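Local coordinates for siderophore periplasmic binding protein (PDB 5DH0) that probably binds iron-loaded siderophore of the fuscachelin system outside the membrane and delivers it for import into the cell, at residues A[140-152]-A[286-298]. Sequence-based numbering, arbitrary orientation.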
# COMPACT_ATOMS: atom_id res chain seq x y z
N ALA A 140 -11.14 12.36 16.06
CA ALA A 140 -11.72 11.11 16.49
C ALA A 140 -10.58 10.16 16.88
O ALA A 140 -10.73 8.94 16.85
CB ALA A 140 -12.59 10.51 15.39
N GLY A 141 -9.42 10.75 17.21
CA GLY A 141 -8.23 9.98 17.55
C GLY A 141 -7.87 10.12 19.02
O GLY A 141 -8.72 9.92 19.89
N SER A 142 -6.62 10.46 19.31
CA SER A 142 -6.20 10.58 20.71
C SER A 142 -6.95 11.70 21.45
O SER A 142 -6.98 11.71 22.68
CB SER A 142 -4.68 10.80 20.80
OG SER A 142 -4.27 12.01 20.19
N GLY A 143 -7.57 12.62 20.72
CA GLY A 143 -8.37 13.67 21.34
C GLY A 143 -9.47 13.15 22.26
O GLY A 143 -9.76 13.74 23.30
N LEU A 144 -10.06 12.02 21.87
CA LEU A 144 -11.13 11.37 22.62
C LEU A 144 -10.67 10.82 23.97
O LEU A 144 -11.19 11.21 25.02
CB LEU A 144 -11.72 10.23 21.79
CG LEU A 144 -12.95 10.51 20.93
CD1 LEU A 144 -13.34 9.27 20.12
CD2 LEU A 144 -14.10 10.95 21.82
N ARG A 145 -9.70 9.90 23.93
CA ARG A 145 -9.30 9.22 25.15
C ARG A 145 -8.62 10.22 26.10
O ARG A 145 -8.63 10.03 27.32
CB ARG A 145 -8.40 8.02 24.84
CG ARG A 145 -7.14 8.33 24.05
CD ARG A 145 -6.42 7.03 23.68
NE ARG A 145 -5.28 7.26 22.80
CZ ARG A 145 -5.34 7.19 21.47
NH1 ARG A 145 -6.47 6.88 20.86
NH2 ARG A 145 -4.25 7.43 20.76
N ASN A 146 -8.09 11.31 25.54
CA ASN A 146 -7.52 12.36 26.39
C ASN A 146 -8.60 13.26 27.03
O ASN A 146 -8.43 13.74 28.15
CB ASN A 146 -6.51 13.20 25.60
CG ASN A 146 -5.11 12.59 25.62
OD1 ASN A 146 -4.48 12.49 26.68
ND2 ASN A 146 -4.62 12.15 24.45
N MET A 147 -9.70 13.47 26.32
CA MET A 147 -10.82 14.22 26.88
C MET A 147 -11.48 13.45 28.03
O MET A 147 -11.84 14.03 29.06
CB MET A 147 -11.84 14.56 25.78
CG MET A 147 -13.15 15.18 26.28
SD MET A 147 -14.44 13.93 26.55
CE MET A 147 -14.54 13.20 24.92
N THR A 148 -11.63 12.14 27.88
CA THR A 148 -12.28 11.38 28.94
C THR A 148 -11.33 11.19 30.12
O THR A 148 -11.77 10.97 31.24
CB THR A 148 -12.80 9.99 28.49
OG1 THR A 148 -11.72 9.25 27.89
CG2 THR A 148 -13.93 10.12 27.50
N LEU A 149 -10.03 11.26 29.85
CA LEU A 149 -9.04 11.29 30.92
C LEU A 149 -9.28 12.52 31.82
O LEU A 149 -9.23 12.42 33.04
CB LEU A 149 -7.62 11.31 30.36
CG LEU A 149 -6.51 11.66 31.36
CD1 LEU A 149 -6.38 10.54 32.38
CD2 LEU A 149 -5.17 11.92 30.67
N GLU A 150 -9.57 13.67 31.21
CA GLU A 150 -9.83 14.90 31.98
C GLU A 150 -11.09 14.82 32.83
O GLU A 150 -11.11 15.26 33.98
CB GLU A 150 -9.93 16.12 31.05
CG GLU A 150 -8.62 16.50 30.40
CD GLU A 150 -7.53 16.75 31.43
OE1 GLU A 150 -7.86 17.12 32.58
OE2 GLU A 150 -6.35 16.55 31.08
N LEU A 151 -12.16 14.28 32.25
CA LEU A 151 -13.40 14.11 32.99
C LEU A 151 -13.16 13.16 34.16
O LEU A 151 -13.73 13.35 35.24
CB LEU A 151 -14.51 13.58 32.06
CG LEU A 151 -14.92 14.63 31.02
CD1 LEU A 151 -16.00 14.08 30.09
CD2 LEU A 151 -15.39 15.91 31.70
N SER A 152 -12.30 12.17 33.95
CA SER A 152 -11.97 11.21 35.00
C SER A 152 -11.33 11.91 36.20
O SER A 152 -11.63 11.59 37.36
CB SER A 152 -11.04 10.13 34.48
OG SER A 152 -11.75 9.21 33.69
N TYR A 286 -14.50 -2.30 20.95
CA TYR A 286 -14.10 -0.99 21.45
C TYR A 286 -13.24 -0.24 20.45
O TYR A 286 -12.36 0.53 20.84
CB TYR A 286 -13.39 -1.12 22.79
CG TYR A 286 -14.33 -1.60 23.87
CD1 TYR A 286 -15.38 -0.79 24.31
CD2 TYR A 286 -14.20 -2.86 24.44
CE1 TYR A 286 -16.26 -1.21 25.28
CE2 TYR A 286 -15.08 -3.30 25.42
CZ TYR A 286 -16.11 -2.47 25.84
OH TYR A 286 -16.98 -2.89 26.82
N SER A 287 -13.50 -0.47 19.17
CA SER A 287 -12.90 0.25 18.06
C SER A 287 -12.91 1.75 18.28
O SER A 287 -11.98 2.44 17.88
CB SER A 287 -13.66 -0.09 16.76
OG SER A 287 -13.22 0.72 15.68
N ALA A 288 -13.96 2.26 18.90
CA ALA A 288 -14.10 3.70 19.12
C ALA A 288 -13.00 4.26 20.06
O ALA A 288 -12.62 5.42 19.96
CB ALA A 288 -15.48 4.01 19.67
N ALA A 289 -12.49 3.41 20.95
CA ALA A 289 -11.44 3.79 21.89
C ALA A 289 -11.75 5.13 22.57
O ALA A 289 -11.02 6.10 22.41
CB ALA A 289 -10.09 3.87 21.19
N ARG A 290 -12.85 5.17 23.30
CA ARG A 290 -13.26 6.39 23.96
C ARG A 290 -12.42 6.69 25.20
O ARG A 290 -12.29 7.83 25.58
CB ARG A 290 -14.74 6.33 24.31
CG ARG A 290 -15.64 6.48 23.09
CD ARG A 290 -17.08 6.58 23.50
NE ARG A 290 -17.93 7.06 22.41
CZ ARG A 290 -19.15 7.55 22.59
NH1 ARG A 290 -19.66 7.63 23.81
NH2 ARG A 290 -19.87 7.97 21.55
N THR A 291 -11.84 5.66 25.81
CA THR A 291 -10.99 5.84 27.00
C THR A 291 -9.67 5.10 26.84
O THR A 291 -9.51 4.29 25.90
CB THR A 291 -11.70 5.34 28.29
OG1 THR A 291 -11.84 3.91 28.23
CG2 THR A 291 -13.09 5.99 28.45
N TYR A 292 -8.72 5.34 27.75
CA TYR A 292 -7.43 4.64 27.63
C TYR A 292 -7.62 3.16 27.91
O TYR A 292 -6.93 2.32 27.32
CB TYR A 292 -6.37 5.27 28.54
CG TYR A 292 -5.64 6.42 27.85
CD1 TYR A 292 -4.71 6.17 26.84
CD2 TYR A 292 -5.90 7.75 28.17
CE1 TYR A 292 -4.06 7.20 26.19
CE2 TYR A 292 -5.26 8.78 27.52
CZ TYR A 292 -4.34 8.50 26.53
OH TYR A 292 -3.69 9.51 25.88
N ALA A 293 -8.60 2.82 28.75
CA ALA A 293 -8.90 1.41 29.01
C ALA A 293 -9.45 0.72 27.76
O ALA A 293 -9.11 -0.43 27.46
CB ALA A 293 -9.88 1.29 30.17
N GLN A 294 -10.29 1.42 27.01
CA GLN A 294 -10.82 0.86 25.77
C GLN A 294 -9.68 0.73 24.76
O GLN A 294 -9.53 -0.31 24.12
CB GLN A 294 -11.96 1.72 25.22
CG GLN A 294 -13.27 1.50 25.93
CD GLN A 294 -14.39 2.34 25.36
OE1 GLN A 294 -14.32 2.79 24.21
NE2 GLN A 294 -15.44 2.53 26.15
N ALA A 295 -8.89 1.79 24.64
CA ALA A 295 -7.71 1.77 23.77
C ALA A 295 -6.77 0.60 24.12
O ALA A 295 -6.19 -0.01 23.23
CB ALA A 295 -6.97 3.10 23.85
N ASN A 296 -6.65 0.27 25.40
CA ASN A 296 -5.83 -0.89 25.76
C ASN A 296 -6.45 -2.22 25.33
O ASN A 296 -5.75 -3.12 24.86
CB ASN A 296 -5.55 -0.91 27.28
CG ASN A 296 -4.34 -0.05 27.64
OD1 ASN A 296 -3.27 -0.21 27.08
ND2 ASN A 296 -4.52 0.87 28.59
N ILE A 297 -7.77 -2.36 25.43
CA ILE A 297 -8.44 -3.57 24.94
C ILE A 297 -8.22 -3.75 23.44
O ILE A 297 -7.98 -4.86 22.97
CB ILE A 297 -9.93 -3.53 25.28
CG1 ILE A 297 -10.09 -3.71 26.79
CG2 ILE A 297 -10.72 -4.59 24.49
CD1 ILE A 297 -11.39 -3.21 27.32
N VAL A 298 -8.24 -2.65 22.70
CA VAL A 298 -7.91 -2.69 21.28
C VAL A 298 -6.47 -3.18 21.00
O VAL A 298 -6.28 -4.04 20.13
CB VAL A 298 -8.11 -1.30 20.63
CG1 VAL A 298 -7.57 -1.28 19.22
CG2 VAL A 298 -9.58 -0.94 20.62
O HOH W 1 -10.60 7.39 19.20
O HOH W 2 -9.19 7.84 21.70
O HOH W 3 -9.14 7.91 28.98
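Arg145 and Thr291 are the nearest CA pair, 4.2 Å apart. Here the start of helix 292-298 and the residues before it meet the flank of helix 142-152; the axes run 138° apart. Arg145 CA also makes a CA-H...O contact with Arg290 O at 3.3 Å. The same carbonyl accepts from Thr148 OG1 at 2.8 Å, the donor tilted slightly from the carbonyl plane. With chi1 at 54°, that hydroxyl sits between its own backbone N and carbonyl carbon. Thr291 N-caps the second helix: its OG1 accepts from Gln294 N, and Glu57 also bonds to that hydroxyl.

Arg145 extends from CG to NE across one face of Tyr292, CD lying over the face 3.8 Å from the ring centroid, a CH-pi contact. Its guanidinium stands steeply to the ring, planes 77° apart, and presents an edge to Tyr292 CE1, while NH2 continues to a salt bridge with Glu209 of helix 206-213. At the phenol end, Tyr292 OH gives a weak hydrogen bond to Asn146 OD1 at 3.2 Å.

Waters link the two segments: one donates to Arg145 O and accepts from Tyr292 N, satisfying a carbonyl and a helix-start N-H within a buried joint. Another lies between two carbonyls, 2.8 Å from Ala140 O and 2.9 Å from Ala288 O. The contact joins the helix following strand 132-137 of the parallel sheet to the helix following strand 281-284 of the mixed sheet. Chemically, Arg290 O takes both a hydroxyl and a CA-H from one helix, while Arg145 is held by the tyrosine ring along its chain and by Glu209 at its charged end.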